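PDB 2XP1: SPT6 from Antonospora locustae, which is a transcription elongation factor whose C-terminal tandem SH2 domains enable its interaction with RNA polymerase II. Local coordinates for residues Ile51-Asp56 and Arg89-Asn94; Met61-Glu64 and His69-Cys72; Tyr125-Ser130 and Ser169-Arg174. One frame throughout, in Å; residues are numbered along the deposited sequence.

Contact 1 (Ile51-Asp56 and Arg89-Asn94)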
ATOM      1  N   ILE A  51     -12.493 -13.855  -6.297  1.00 34.33           N
ATOM      2  CA  ILE A  51     -12.380 -14.333  -4.920  1.00 35.43           C
ATOM      3  C   ILE A  51     -13.772 -14.346  -4.265  1.00 37.41           C
ATOM      4  O   ILE A  51     -14.478 -13.330  -4.276  1.00 38.53           O
ATOM      5  CB  ILE A  51     -11.473 -13.424  -4.089  1.00 34.95           C
ATOM      6  CG1 ILE A  51     -10.104 -13.205  -4.784  1.00 33.41           C
ATOM      7  CG2 ILE A  51     -11.248 -14.010  -2.748  1.00 34.85           C
ATOM      8  CD1 ILE A  51      -9.212 -12.147  -4.098  1.00 30.96           C
ATOM      9  N   LYS A  52     -14.173 -15.486  -3.716  1.00 38.95           N
ATOM     10  CA  LYS A  52     -15.443 -15.621  -3.005  1.00 41.33           C
ATOM     11  C   LYS A  52     -15.260 -15.074  -1.583  1.00 41.11           C
ATOM     12  O   LYS A  52     -14.501 -15.628  -0.793  1.00 42.23           O
ATOM     13  CB  LYS A  52     -15.836 -17.110  -2.963  1.00 43.45           C
ATOM     14  CG  LYS A  52     -16.829 -17.503  -1.877  1.00 46.71           C
ATOM     15  CD  LYS A  52     -17.334 -18.959  -2.012  1.00 50.00           C
ATOM     16  CE  LYS A  52     -16.292 -19.995  -1.568  1.00 49.70           C
ATOM     17  NZ  LYS A  52     -16.685 -21.412  -1.999  1.00 54.24           N
ATOM     18  N   PHE A  53     -15.911 -13.965  -1.260  1.00 40.99           N
ATOM     19  CA  PHE A  53     -15.788 -13.415   0.104  1.00 40.63           C
ATOM     20  C   PHE A  53     -16.745 -14.128   1.034  1.00 43.86           C
ATOM     21  O   PHE A  53     -16.397 -14.393   2.189  1.00 46.02           O
ATOM     22  CB  PHE A  53     -16.005 -11.906   0.117  1.00 39.49           C
ATOM     23  CG  PHE A  53     -14.738 -11.128  -0.067  1.00 36.26           C
ATOM     24  CD1 PHE A  53     -13.766 -11.563  -0.964  1.00 34.89           C
ATOM     25  CD2 PHE A  53     -14.531  -9.947   0.602  1.00 36.14           C
ATOM     26  CE1 PHE A  53     -12.597 -10.846  -1.147  1.00 33.75           C
ATOM     27  CE2 PHE A  53     -13.342  -9.236   0.441  1.00 31.49           C
ATOM     28  CZ  PHE A  53     -12.396  -9.680  -0.427  1.00 32.94           C
ATOM     29  N   ALA A  54     -17.917 -14.471   0.495  1.00 44.22           N
ATOM     30  CA  ALA A  54     -18.994 -15.150   1.184  1.00 48.13           C
ATOM     31  C   ALA A  54     -19.903 -15.657   0.075  1.00 49.78           C
ATOM     32  O   ALA A  54     -19.783 -15.221  -1.080  1.00 48.04           O
ATOM     33  CB  ALA A  54     -19.765 -14.185   2.085  1.00 48.21           C
ATOM     34  N   SER A  55     -20.786 -16.578   0.443  1.00 53.68           N
ATOM     35  CA  SER A  55     -21.794 -17.198  -0.432  1.00 56.93           C
ATOM     36  C   SER A  55     -22.372 -16.349  -1.573  1.00 56.35           C
ATOM     37  O   SER A  55     -22.664 -16.867  -2.657  1.00 57.99           O
ATOM     38  CB  SER A  55     -22.964 -17.663   0.427  1.00 61.24           C
ATOM     39  OG  SER A  55     -22.583 -18.707   1.304  1.00 65.42           O
ATOM     40  N   ASP A  56     -22.599 -15.066  -1.302  1.00 55.14           N
ATOM     41  CA  ASP A  56     -23.141 -14.174  -2.307  1.00 55.30           C
ATOM     42  C   ASP A  56     -22.282 -12.943  -2.456  1.00 51.86           C
ATOM     43  O   ASP A  56     -22.745 -11.950  -2.996  1.00 53.36           O
ATOM     44  CB  ASP A  56     -24.579 -13.767  -1.974  1.00 58.81           C
ATOM     45  CG  ASP A  56     -24.669 -12.920  -0.731  1.00 58.73           C
ATOM     46  OD1 ASP A  56     -23.758 -13.007   0.128  1.00 58.07           O
ATOM     47  OD2 ASP A  56     -25.665 -12.177  -0.604  1.00 62.02           O
ATOM     48  N   ARG A  89      -3.304 -15.040  -1.543  1.00 46.53           N
ATOM     49  CA  ARG A  89      -3.218 -15.762  -0.255  1.00 49.21           C
ATOM     50  C   ARG A  89      -3.400 -14.849   0.973  1.00 49.70           C
ATOM     51  O   ARG A  89      -4.187 -15.187   1.873  1.00 49.67           O
ATOM     52  CB  ARG A  89      -1.963 -16.654  -0.134  1.00 51.71           C
ATOM     53  CG  ARG A  89      -2.032 -17.882  -1.046  1.00 54.87           C
ATOM     54  CD  ARG A  89      -1.109 -19.033  -0.601  1.00 67.50           C
ATOM     55  NE  ARG A  89       0.130 -19.147  -1.394  1.00 74.35           N
ATOM     56  CZ  ARG A  89       0.235 -19.702  -2.614  1.00 76.19           C
ATOM     57  NH1 ARG A  89      -0.830 -20.209  -3.248  1.00 75.46           N
ATOM     58  NH2 ARG A  89       1.423 -19.744  -3.213  1.00 77.36           N
ATOM     59  N   PRO A  90      -2.715 -13.681   1.000  1.00 49.78           N
ATOM     60  CA  PRO A  90      -2.874 -12.797   2.170  1.00 50.68           C
ATOM     61  C   PRO A  90      -4.274 -12.220   2.282  1.00 48.74           C
ATOM     62  O   PRO A  90      -4.741 -12.017   3.391  1.00 50.01           O
ATOM     63  CB  PRO A  90      -1.845 -11.681   1.933  1.00 51.23           C
ATOM     64  CG  PRO A  90      -0.943 -12.192   0.825  1.00 52.14           C
ATOM     65  CD  PRO A  90      -1.776 -13.116   0.015  1.00 49.83           C
ATOM     66  N   ILE A  91      -4.935 -11.966   1.152  1.00 46.98           N
ATOM     67  CA  ILE A  91      -6.386 -11.678   1.176  1.00 45.53           C
ATOM     68  C   ILE A  91      -7.122 -12.810   1.865  1.00 46.74           C
ATOM     69  O   ILE A  91      -7.908 -12.571   2.774  1.00 47.90           O
ATOM     70  CB  ILE A  91      -6.985 -11.324  -0.224  1.00 43.25           C
ATOM     71  CG1 ILE A  91      -6.438  -9.963  -0.701  1.00 43.74           C
ATOM     72  CG2 ILE A  91      -8.454 -11.212  -0.145  1.00 41.58           C
ATOM     73  CD1 ILE A  91      -6.796  -9.574  -2.145  1.00 43.39           C
ATOM     74  N   LEU A  92      -6.840 -14.053   1.480  1.00 47.99           N
ATOM     75  CA  LEU A  92      -7.535 -15.198   2.084  1.00 48.86           C
ATOM     76  C   LEU A  92      -7.236 -15.319   3.566  1.00 51.30           C
ATOM     77  O   LEU A  92      -8.122 -15.668   4.353  1.00 53.03           O
ATOM     78  CB  LEU A  92      -7.182 -16.497   1.370  1.00 49.33           C
ATOM     79  CG  LEU A  92      -7.438 -16.485  -0.136  1.00 48.98           C
ATOM     80  CD1 LEU A  92      -7.004 -17.799  -0.795  1.00 50.00           C
ATOM     81  CD2 LEU A  92      -8.905 -16.193  -0.433  1.00 49.47           C
ATOM     82  N   ARG A  93      -5.989 -15.047   3.947  1.00 52.35           N
ATOM     83  CA  ARG A  93      -5.585 -15.081   5.348  1.00 55.44           C
ATOM     84  C   ARG A  93      -6.383 -14.029   6.122  1.00 54.30           C
ATOM     85  O   ARG A  93      -6.948 -14.300   7.168  1.00 54.80           O
ATOM     86  CB  ARG A  93      -4.054 -14.895   5.499  1.00 57.92           C
ATOM     87  CG  ARG A  93      -3.219 -16.200   5.270  1.00 63.88           C
ATOM     88  CD  ARG A  93      -1.716 -15.934   5.121  1.00 70.14           C
ATOM     89  NE  ARG A  93      -1.005 -17.116   4.642  1.00 75.57           N
ATOM     90  CZ  ARG A  93      -0.294 -17.936   5.416  1.00 82.40           C
ATOM     91  NH1 ARG A  93      -0.187 -17.711   6.723  1.00 85.35           N
ATOM     92  NH2 ARG A  93       0.319 -18.989   4.882  1.00 85.07           N
ATOM     93  N   ASN A  94      -6.453 -12.838   5.552  1.00 51.88           N
ATOM     94  CA  ASN A  94      -7.329 -11.798   6.052  1.00 51.36           C
ATOM     95  C   ASN A  94      -8.816 -12.204   6.188  1.00 50.59           C
ATOM     96  O   ASN A  94      -9.399 -12.053   7.259  1.00 50.66           O
ATOM     97  CB  ASN A  94      -7.195 -10.575   5.164  1.00 49.27           C
ATOM     98  CG  ASN A  94      -7.334  -9.326   5.920  1.00 50.89           C
ATOM     99  OD1 ASN A  94      -7.370  -9.340   7.145  1.00 53.79           O
ATOM    100  ND2 ASN A  94      -7.425  -8.213   5.211  1.00 50.99           N
TER
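The one aromatic ring in this contact, that of F53, meets the helix through its far end: CZ stands 4.2 Å from CG2 of I91, and the methyl approaches obliquely. The F53 side chain is also touched by L95, V59 and V153, and its ring makes a T-shaped (edge-to-face) pair with F129. The principal packing is aliphatic. I51 presents its two branches to successive residues of the helix: with CG1 beside the backbone N and CG2 anti to it (chi1 -52°), the two branches come to rest on different residues. The longer branch ends in CD1, 4.0 Å from CD1 of I91; the two isoleucine side chains lie nearly perpendicular, and CG2 of I91 comes almost as near to the same methyl. The shorter branch, CG2 of I51, touches CD2 of L92 at 4.0 Å. I91 thus bridges the strand end and the ring, its CD1 used for I51 and its CG2 shared by I51 and F53. No hydrogen bond crosses the interface, which makes it a plain example of apolar side-chain packing. Just past I51 the chain turns a corner, where F53 and A54 both face V57 in a classic beta bulge. K52 meanwhile reaches L29 and D34, and N94 donates to S154. The whole is the sheet-on-helix packing of an SH2 fold: strand 46-52 lies against helix 80-100, which also touches strand 146-153 of the second sheet.

Contact 2 (Met61-Glu64 and His69-Cys72)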
ATOM      1  N   MET A  61     -11.228  -9.035  -9.842  1.00 38.43           N
ATOM      2  CA  MET A  61     -10.134  -8.106 -10.108  1.00 39.29           C
ATOM      3  C   MET A  61      -9.443  -8.331 -11.443  1.00 38.69           C
ATOM      4  O   MET A  61      -8.870  -9.373 -11.648  1.00 37.86           O
ATOM      5  CB  MET A  61      -9.078  -8.228  -9.022  1.00 38.81           C
ATOM      6  CG  MET A  61      -9.570  -7.754  -7.701  1.00 44.19           C
ATOM      7  SD  MET A  61      -8.280  -8.038  -6.516  1.00 56.72           S
ATOM      8  CE  MET A  61      -9.271  -8.751  -5.244  1.00 53.54           C
ATOM      9  N   LYS A  62      -9.436  -7.328 -12.310  1.00 39.73           N
ATOM     10  CA  LYS A  62      -8.747  -7.407 -13.594  1.00 41.44           C
ATOM     11  C   LYS A  62      -7.219  -7.739 -13.437  1.00 40.65           C
ATOM     12  O   LYS A  62      -6.517  -7.096 -12.664  1.00 39.36           O
ATOM     13  CB  LYS A  62      -9.006  -6.094 -14.357  1.00 43.87           C
ATOM     14  CG  LYS A  62      -8.500  -6.034 -15.799  1.00 49.05           C
ATOM     15  CD  LYS A  62      -9.274  -5.038 -16.746  1.00 51.19           C
ATOM     16  CE  LYS A  62      -9.113  -3.543 -16.343  1.00 58.63           C
ATOM     17  NZ  LYS A  62      -9.826  -2.576 -17.282  1.00 60.44           N
ATOM     18  N   ILE A  63      -6.740  -8.783 -14.124  1.00 39.67           N
ATOM     19  CA  ILE A  63      -5.325  -9.084 -14.169  1.00 39.97           C
ATOM     20  C   ILE A  63      -4.938  -8.917 -15.584  1.00 42.57           C
ATOM     21  O   ILE A  63      -5.379  -9.693 -16.444  1.00 43.53           O
ATOM     22  CB  ILE A  63      -4.975 -10.536 -13.772  1.00 39.41           C
ATOM     23  CG1 ILE A  63      -5.300 -10.819 -12.293  1.00 36.98           C
ATOM     24  CG2 ILE A  63      -3.477 -10.861 -14.080  1.00 39.73           C
ATOM     25  CD1 ILE A  63      -5.251 -12.351 -11.933  1.00 33.02           C
ATOM     26  N   GLU A  64      -4.109  -7.911 -15.845  1.00 44.63           N
ATOM     27  CA  GLU A  64      -3.643  -7.647 -17.197  1.00 47.65           C
ATOM     28  C   GLU A  64      -2.395  -8.434 -17.556  1.00 47.88           C
ATOM     29  O   GLU A  64      -1.485  -8.595 -16.736  1.00 47.10           O
ATOM     30  CB  GLU A  64      -3.427  -6.151 -17.424  1.00 50.39           C
ATOM     31  CG  GLU A  64      -4.726  -5.369 -17.356  1.00 55.00           C
ATOM     32  CD  GLU A  64      -4.683  -4.127 -18.217  1.00 65.55           C
ATOM     33  OE1 GLU A  64      -4.457  -4.301 -19.434  1.00 70.45           O
ATOM     34  OE2 GLU A  64      -4.865  -2.986 -17.686  1.00 68.68           O
ATOM     35  N   HIS A  69       5.367  -9.577 -17.778  1.00 69.24           N
ATOM     36  CA  HIS A  69       4.670  -9.409 -16.509  1.00 65.31           C
ATOM     37  C   HIS A  69       3.145  -9.313 -16.611  1.00 59.86           C
ATOM     38  O   HIS A  69       2.575  -9.166 -17.678  1.00 59.74           O
ATOM     39  CB  HIS A  69       5.237  -8.201 -15.778  1.00 67.66           C
ATOM     40  CG  HIS A  69       6.725  -8.268 -15.584  1.00 76.12           C
ATOM     41  ND1 HIS A  69       7.625  -8.025 -16.602  1.00 82.08           N
ATOM     42  CD2 HIS A  69       7.474  -8.530 -14.480  1.00 79.64           C
ATOM     43  CE1 HIS A  69       8.860  -8.134 -16.136  1.00 86.51           C
ATOM     44  NE2 HIS A  69       8.795  -8.437 -14.850  1.00 85.27           N
ATOM     45  N   TYR A  70       2.501  -9.435 -15.462  1.00 55.46           N
ATOM     46  CA  TYR A  70       1.093  -9.165 -15.303  1.00 51.00           C
ATOM     47  C   TYR A  70       0.964  -7.924 -14.400  1.00 50.98           C
ATOM     48  O   TYR A  70       1.912  -7.569 -13.700  1.00 50.53           O
ATOM     49  CB  TYR A  70       0.389 -10.403 -14.688  1.00 47.95           C
ATOM     50  CG  TYR A  70       0.416 -11.638 -15.599  1.00 44.70           C
ATOM     51  CD1 TYR A  70       1.560 -12.440 -15.702  1.00 44.09           C
ATOM     52  CD2 TYR A  70      -0.676 -11.965 -16.384  1.00 40.74           C
ATOM     53  CE1 TYR A  70       1.596 -13.542 -16.556  1.00 44.11           C
ATOM     54  CE2 TYR A  70      -0.647 -13.058 -17.241  1.00 38.37           C
ATOM     55  CZ  TYR A  70       0.482 -13.843 -17.309  1.00 41.92           C
ATOM     56  OH  TYR A  70       0.504 -14.913 -18.171  1.00 46.48           O
ATOM     57  N   THR A  71      -0.198  -7.265 -14.435  1.00 49.71           N
ATOM     58  CA  THR A  71      -0.543  -6.269 -13.432  1.00 50.56           C
ATOM     59  C   THR A  71      -1.889  -6.583 -12.849  1.00 48.74           C
ATOM     60  O   THR A  71      -2.784  -7.063 -13.547  1.00 48.00           O
ATOM     61  CB  THR A  71      -0.606  -4.843 -13.981  1.00 53.29           C
ATOM     62  OG1 THR A  71      -1.550  -4.806 -15.056  1.00 56.16           O
ATOM     63  CG2 THR A  71       0.733  -4.424 -14.448  1.00 52.72           C
ATOM     64  N   CYS A  72      -2.015  -6.319 -11.554  1.00 48.60           N
ATOM     65  CA  CYS A  72      -3.276  -6.501 -10.827  1.00 46.64           C
ATOM     66  C   CYS A  72      -3.309  -5.469  -9.712  1.00 47.72           C
ATOM     67  O   CYS A  72      -2.319  -5.300  -8.985  1.00 48.50           O
ATOM     68  CB  CYS A  72      -3.370  -7.892 -10.207  1.00 44.68           C
ATOM     69  SG  CYS A  72      -5.043  -8.236  -9.550  1.00 43.25           S
TER
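E64 and T71 form a hydrogen-bonded pair in the antiparallel beta hairpin of strands 57-65 and 70-72, part of the first SH2 sheet. Two backbone bonds close the pair. N of E64 donates to O of T71 over 2.8 Å, in the carbonyl plane; N of T71 returns a 3.0 Å bond to O of E64, tilted 19° from the plane of the E64 carbonyl. Each acceptor oxygen also takes a CA-H...O contact: O of T71 lies 3.3 Å from CA of I63, and O of E64 is 3.0 Å from CA of Y70. Apolar contacts gather around I63. Its CG2 meets CD2 of the Y70 ring obliquely, whereas CG1 packs 3.8 Å from SG of C72. That sulfur, carried anti to the backbone N (chi1 -170°), also lies near CB of M61. V83 and Y87 of helix 80-100 touch this face through I63 and C72, and the hydroxyl of Y70 is hydrogen-bonded to E65. H66 of the second subunit stacks on the H69 ring, and H76 of that subunit packs on T71. On the face of E64 and T71, OG1 of T71 sits 3.3 Å from CB of E64.

Contact 3 (Tyr125-Ser130 and Ser169-Arg174). With SO4 (sulfate ion), chain C.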
ATOM      1  N   TYR A 125     -21.575  -2.937  18.262  1.00 52.31           N
ATOM      2  CA  TYR A 125     -21.073  -2.886  16.914  1.00 49.79           C
ATOM      3  C   TYR A 125     -20.954  -4.247  16.341  1.00 49.78           C
ATOM      4  O   TYR A 125     -20.795  -5.210  17.076  1.00 50.25           O
ATOM      5  CB  TYR A 125     -19.724  -2.195  16.870  1.00 48.30           C
ATOM      6  CG  TYR A 125     -18.654  -2.831  17.717  1.00 51.46           C
ATOM      7  CD1 TYR A 125     -17.746  -3.729  17.158  1.00 52.34           C
ATOM      8  CD2 TYR A 125     -18.548  -2.543  19.084  1.00 55.43           C
ATOM      9  CE1 TYR A 125     -16.732  -4.306  17.937  1.00 54.85           C
ATOM     10  CE2 TYR A 125     -17.552  -3.117  19.867  1.00 57.56           C
ATOM     11  CZ  TYR A 125     -16.637  -3.994  19.276  1.00 57.10           C
ATOM     12  OH  TYR A 125     -15.644  -4.579  20.041  1.00 61.43           O
ATOM     13  N   ALA A 126     -21.013  -4.320  15.012  1.00 48.73           N
ATOM     14  CA  ALA A 126     -21.004  -5.605  14.335  1.00 49.40           C
ATOM     15  C   ALA A 126     -20.230  -5.451  13.085  1.00 46.92           C
ATOM     16  O   ALA A 126     -20.028  -4.327  12.641  1.00 46.52           O
ATOM     17  CB  ALA A 126     -22.427  -6.057  14.028  1.00 51.68           C
ATOM     18  N   PHE A 127     -19.785  -6.566  12.511  1.00 46.94           N
ATOM     19  CA  PHE A 127     -19.109  -6.527  11.204  1.00 44.77           C
ATOM     20  C   PHE A 127     -19.764  -7.527  10.274  1.00 45.00           C
ATOM     21  O   PHE A 127     -20.090  -8.610  10.691  1.00 46.17           O
ATOM     22  CB  PHE A 127     -17.627  -6.903  11.293  1.00 43.28           C
ATOM     23  CG  PHE A 127     -16.798  -5.953  12.060  1.00 42.99           C
ATOM     24  CD1 PHE A 127     -16.701  -6.063  13.455  1.00 46.55           C
ATOM     25  CD2 PHE A 127     -16.060  -4.981  11.397  1.00 41.23           C
ATOM     26  CE1 PHE A 127     -15.919  -5.195  14.198  1.00 47.86           C
ATOM     27  CE2 PHE A 127     -15.260  -4.090  12.104  1.00 45.86           C
ATOM     28  CZ  PHE A 127     -15.179  -4.198  13.545  1.00 47.54           C
ATOM     29  N   TYR A 128     -19.927  -7.137   9.009  1.00 44.36           N
ATOM     30  CA  TYR A 128     -20.411  -8.007   7.953  1.00 44.59           C
ATOM     31  C   TYR A 128     -19.894  -7.522   6.606  1.00 43.48           C
ATOM     32  O   TYR A 128     -19.591  -6.347   6.450  1.00 42.90           O
ATOM     33  CB  TYR A 128     -21.929  -8.080   7.967  1.00 47.03           C
ATOM     34  CG  TYR A 128     -22.679  -6.752   8.003  1.00 49.03           C
ATOM     35  CD1 TYR A 128     -23.102  -6.131   6.816  1.00 49.50           C
ATOM     36  CD2 TYR A 128     -23.007  -6.144   9.220  1.00 51.82           C
ATOM     37  CE1 TYR A 128     -23.806  -4.940   6.838  1.00 51.59           C
ATOM     38  CE2 TYR A 128     -23.715  -4.944   9.253  1.00 54.05           C
ATOM     39  CZ  TYR A 128     -24.104  -4.356   8.055  1.00 54.38           C
ATOM     40  OH  TYR A 128     -24.796  -3.178   8.069  1.00 59.39           O
ATOM     41  N   PHE A 129     -19.750  -8.426   5.645  1.00 43.71           N
ATOM     42  CA  PHE A 129     -19.259  -8.027   4.326  1.00 42.54           C
ATOM     43  C   PHE A 129     -20.337  -7.272   3.635  1.00 43.54           C
ATOM     44  O   PHE A 129     -21.500  -7.608   3.787  1.00 44.77           O
ATOM     45  CB  PHE A 129     -18.880  -9.236   3.481  1.00 41.83           C
ATOM     46  CG  PHE A 129     -17.582  -9.826   3.887  1.00 41.17           C
ATOM     47  CD1 PHE A 129     -17.526 -11.086   4.412  1.00 41.83           C
ATOM     48  CD2 PHE A 129     -16.422  -9.095   3.800  1.00 38.34           C
ATOM     49  CE1 PHE A 129     -16.328 -11.630   4.802  1.00 41.43           C
ATOM     50  CE2 PHE A 129     -15.238  -9.627   4.226  1.00 39.68           C
ATOM     51  CZ  PHE A 129     -15.204 -10.913   4.736  1.00 38.85           C
ATOM     52  N   SER A 130     -19.915  -6.262   2.883  1.00 42.79           N
ATOM     53  CA  SER A 130     -20.806  -5.434   2.063  1.00 44.94           C
ATOM     54  C   SER A 130     -21.207  -6.196   0.819  1.00 46.40           C
ATOM     55  O   SER A 130     -20.347  -6.784   0.147  1.00 43.88           O
ATOM     56  CB  SER A 130     -20.080  -4.141   1.598  1.00 43.77           C
ATOM     57  OG  SER A 130     -20.940  -3.351   0.753  1.00 44.45           O
ATOM     58  N   SER A 169      -7.282  -4.643  16.230  1.00 63.72           N
ATOM     59  CA  SER A 169      -6.481  -3.416  16.257  1.00 64.51           C
ATOM     60  C   SER A 169      -7.302  -2.277  15.686  1.00 61.69           C
ATOM     61  O   SER A 169      -7.239  -1.140  16.228  1.00 62.80           O
ATOM     62  CB  SER A 169      -5.090  -3.548  15.589  1.00 65.59           C
ATOM     63  OG  SER A 169      -5.048  -4.451  14.501  1.00 65.41           O
ATOM     64  N   PHE A 170      -8.096  -2.595  14.648  1.00 57.66           N
ATOM     65  CA  PHE A 170      -9.064  -1.630  14.117  1.00 55.58           C
ATOM     66  C   PHE A 170     -10.003  -1.127  15.219  1.00 56.14           C
ATOM     67  O   PHE A 170     -10.151   0.093  15.412  1.00 56.68           O
ATOM     68  CB  PHE A 170      -9.895  -2.159  12.929  1.00 52.51           C
ATOM     69  CG  PHE A 170     -11.081  -1.291  12.621  1.00 50.82           C
ATOM     70  CD1 PHE A 170     -10.916  -0.079  11.948  1.00 49.74           C
ATOM     71  CD2 PHE A 170     -12.344  -1.647  13.059  1.00 50.49           C
ATOM     72  CE1 PHE A 170     -11.984   0.752  11.699  1.00 47.27           C
ATOM     73  CE2 PHE A 170     -13.434  -0.821  12.814  1.00 51.01           C
ATOM     74  CZ  PHE A 170     -13.248   0.385  12.118  1.00 49.68           C
ATOM     75  N   VAL A 171     -10.634  -2.066  15.921  1.00 56.63           N
ATOM     76  CA  VAL A 171     -11.492  -1.725  17.066  1.00 58.33           C
ATOM     77  C   VAL A 171     -10.763  -0.766  18.021  1.00 60.81           C
ATOM     78  O   VAL A 171     -11.285   0.316  18.367  1.00 61.17           O
ATOM     79  CB  VAL A 171     -11.948  -2.992  17.820  1.00 59.62           C
ATOM     80  CG1 VAL A 171     -12.603  -2.629  19.168  1.00 61.64           C
ATOM     81  CG2 VAL A 171     -12.894  -3.797  16.951  1.00 57.94           C
ATOM     82  N   ALA A 172      -9.548  -1.161  18.408  1.00 62.42           N
ATOM     83  CA  ALA A 172      -8.727  -0.389  19.336  1.00 65.55           C
ATOM     84  C   ALA A 172      -8.590   1.066  18.889  1.00 65.34           C
ATOM     85  O   ALA A 172      -8.759   1.989  19.684  1.00 66.96           O
ATOM     86  CB  ALA A 172      -7.349  -1.038  19.497  1.00 67.53           C
ATOM     87  N   TYR A 173      -8.299   1.251  17.605  1.00 63.72           N
ATOM     88  CA  TYR A 173      -8.122   2.571  17.025  1.00 64.18           C
ATOM     89  C   TYR A 173      -9.441   3.364  16.969  1.00 63.59           C
ATOM     90  O   TYR A 173      -9.498   4.538  17.355  1.00 64.97           O
ATOM     91  CB  TYR A 173      -7.514   2.420  15.633  1.00 62.90           C
ATOM     92  CG  TYR A 173      -7.800   3.573  14.724  1.00 62.26           C
ATOM     93  CD1 TYR A 173      -6.959   4.686  14.678  1.00 66.80           C
ATOM     94  CD2 TYR A 173      -8.910   3.549  13.909  1.00 61.29           C
ATOM     95  CE1 TYR A 173      -7.230   5.753  13.836  1.00 68.47           C
ATOM     96  CE2 TYR A 173      -9.198   4.591  13.066  1.00 64.51           C
ATOM     97  CZ  TYR A 173      -8.363   5.696  13.026  1.00 67.45           C
ATOM     98  OH  TYR A 173      -8.688   6.718  12.159  1.00 69.12           O
ATOM     99  N   ARG A 174     -10.495   2.699  16.498  1.00 61.72           N
ATOM    100  CA  ARG A 174     -11.798   3.314  16.273  1.00 61.11           C
ATOM    101  C   ARG A 174     -12.438   3.922  17.528  1.00 63.54           C
ATOM    102  O   ARG A 174     -13.101   4.977  17.446  1.00 63.47           O
ATOM    103  CB  ARG A 174     -12.731   2.279  15.660  1.00 59.11           C
ATOM    104  CG  ARG A 174     -14.033   2.829  15.162  1.00 58.55           C
ATOM    105  CD  ARG A 174     -13.826   3.835  14.063  1.00 59.35           C
ATOM    106  NE  ARG A 174     -15.098   4.441  13.702  1.00 59.72           N
ATOM    107  CZ  ARG A 174     -15.657   5.448  14.363  1.00 63.34           C
ATOM    108  NH1 ARG A 174     -15.057   5.971  15.431  1.00 65.78           N
ATOM    109  NH2 ARG A 174     -16.824   5.933  13.959  1.00 64.32           N
TER
HETATM  110  S   SO4 C 980     -23.889  -2.781   2.452  1.00 85.77           S
HETATM  111  O1  SO4 C 980     -25.129  -2.017   2.618  1.00 89.17           O
HETATM  112  O2  SO4 C 980     -24.165  -3.960   1.618  1.00 87.16           O
HETATM  113  O3  SO4 C 980     -23.386  -3.231   3.745  1.00 85.17           O
HETATM  114  O4  SO4 C 980     -22.882  -1.929   1.836  1.00 84.14           O
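V171, F127 and Y125 bury the most surface here, and the valine on helix 167-175 links the two rings of strand 124-129. Its two methyls divide the work. CG1, anti to the backbone N (chi1 169°), lies 3.7 Å from OH of Y125, an apolar carbon beside a hydroxyl. CG2 serves both aromatics: it is 4.0 Å from CE1 of Y125, reached obliquely, and 4.1 Å from CZ of F127, where it sits at the ring edge near the plane. The rings themselves are neighbours, CE1 of F127 lying in the plane of Y125 at its edge.

F127 also directs its CE2-CZ edge at F170. CE2 of F127 comes 3.8 Å from CE2 of F170, and CD2 of F170 lies in the plane of the F127 ring, although the approach to the F170 ring is oblique. One face of F170 takes CB of R174 from the next helical turn, off-centre toward the rim, while F139, Y159 and F164 each meet F170 edge-to-face. An exchange of F127 for an alanine would probably open a gap beside CG2 of V171 and leave CE2 and CD2 of F170 without the ring they lean on.

Beyond the interface, S130 OG donates to O4 of a sulfate ion over 2.6 Å, and O3 of the sulfate lies at the edge of the Y128 ring. Y150, T138 and the backbone nitrogens of R131 and K132 complete the anion site; the ion is probably from the crystallisation liquor, but its place after this strand recalls the phosphate-binding loop of SH2 domains. The contact itself is the packing of the second SH2 sheet against its C-terminal helix through an aromatic core.

In the fold
Contacts 1 and 2 share the first sheet, in which strands 46-52 and 57-65 are neighbours; helix 80-100 supplies one side of contact 1 and packs on contact 2. Their centres are about 18 Å apart, yet CD1 of I51 touches CE of M61 at 3.6 Å; along the chain, contact 2 is nested inside the loop closed by contact 1. Contact 3 opens only afterwards, on the second sheet. Its centre is about 17 Å from that of contact 1, and a pair of aromatic rings joins the two. Contacts 2 and 3, about 30 Å apart between centres, lie on opposite sides of the chain's centre without touching. Contact 1 therefore sits at the junction, consistent with two SH2 modules packed into one unit.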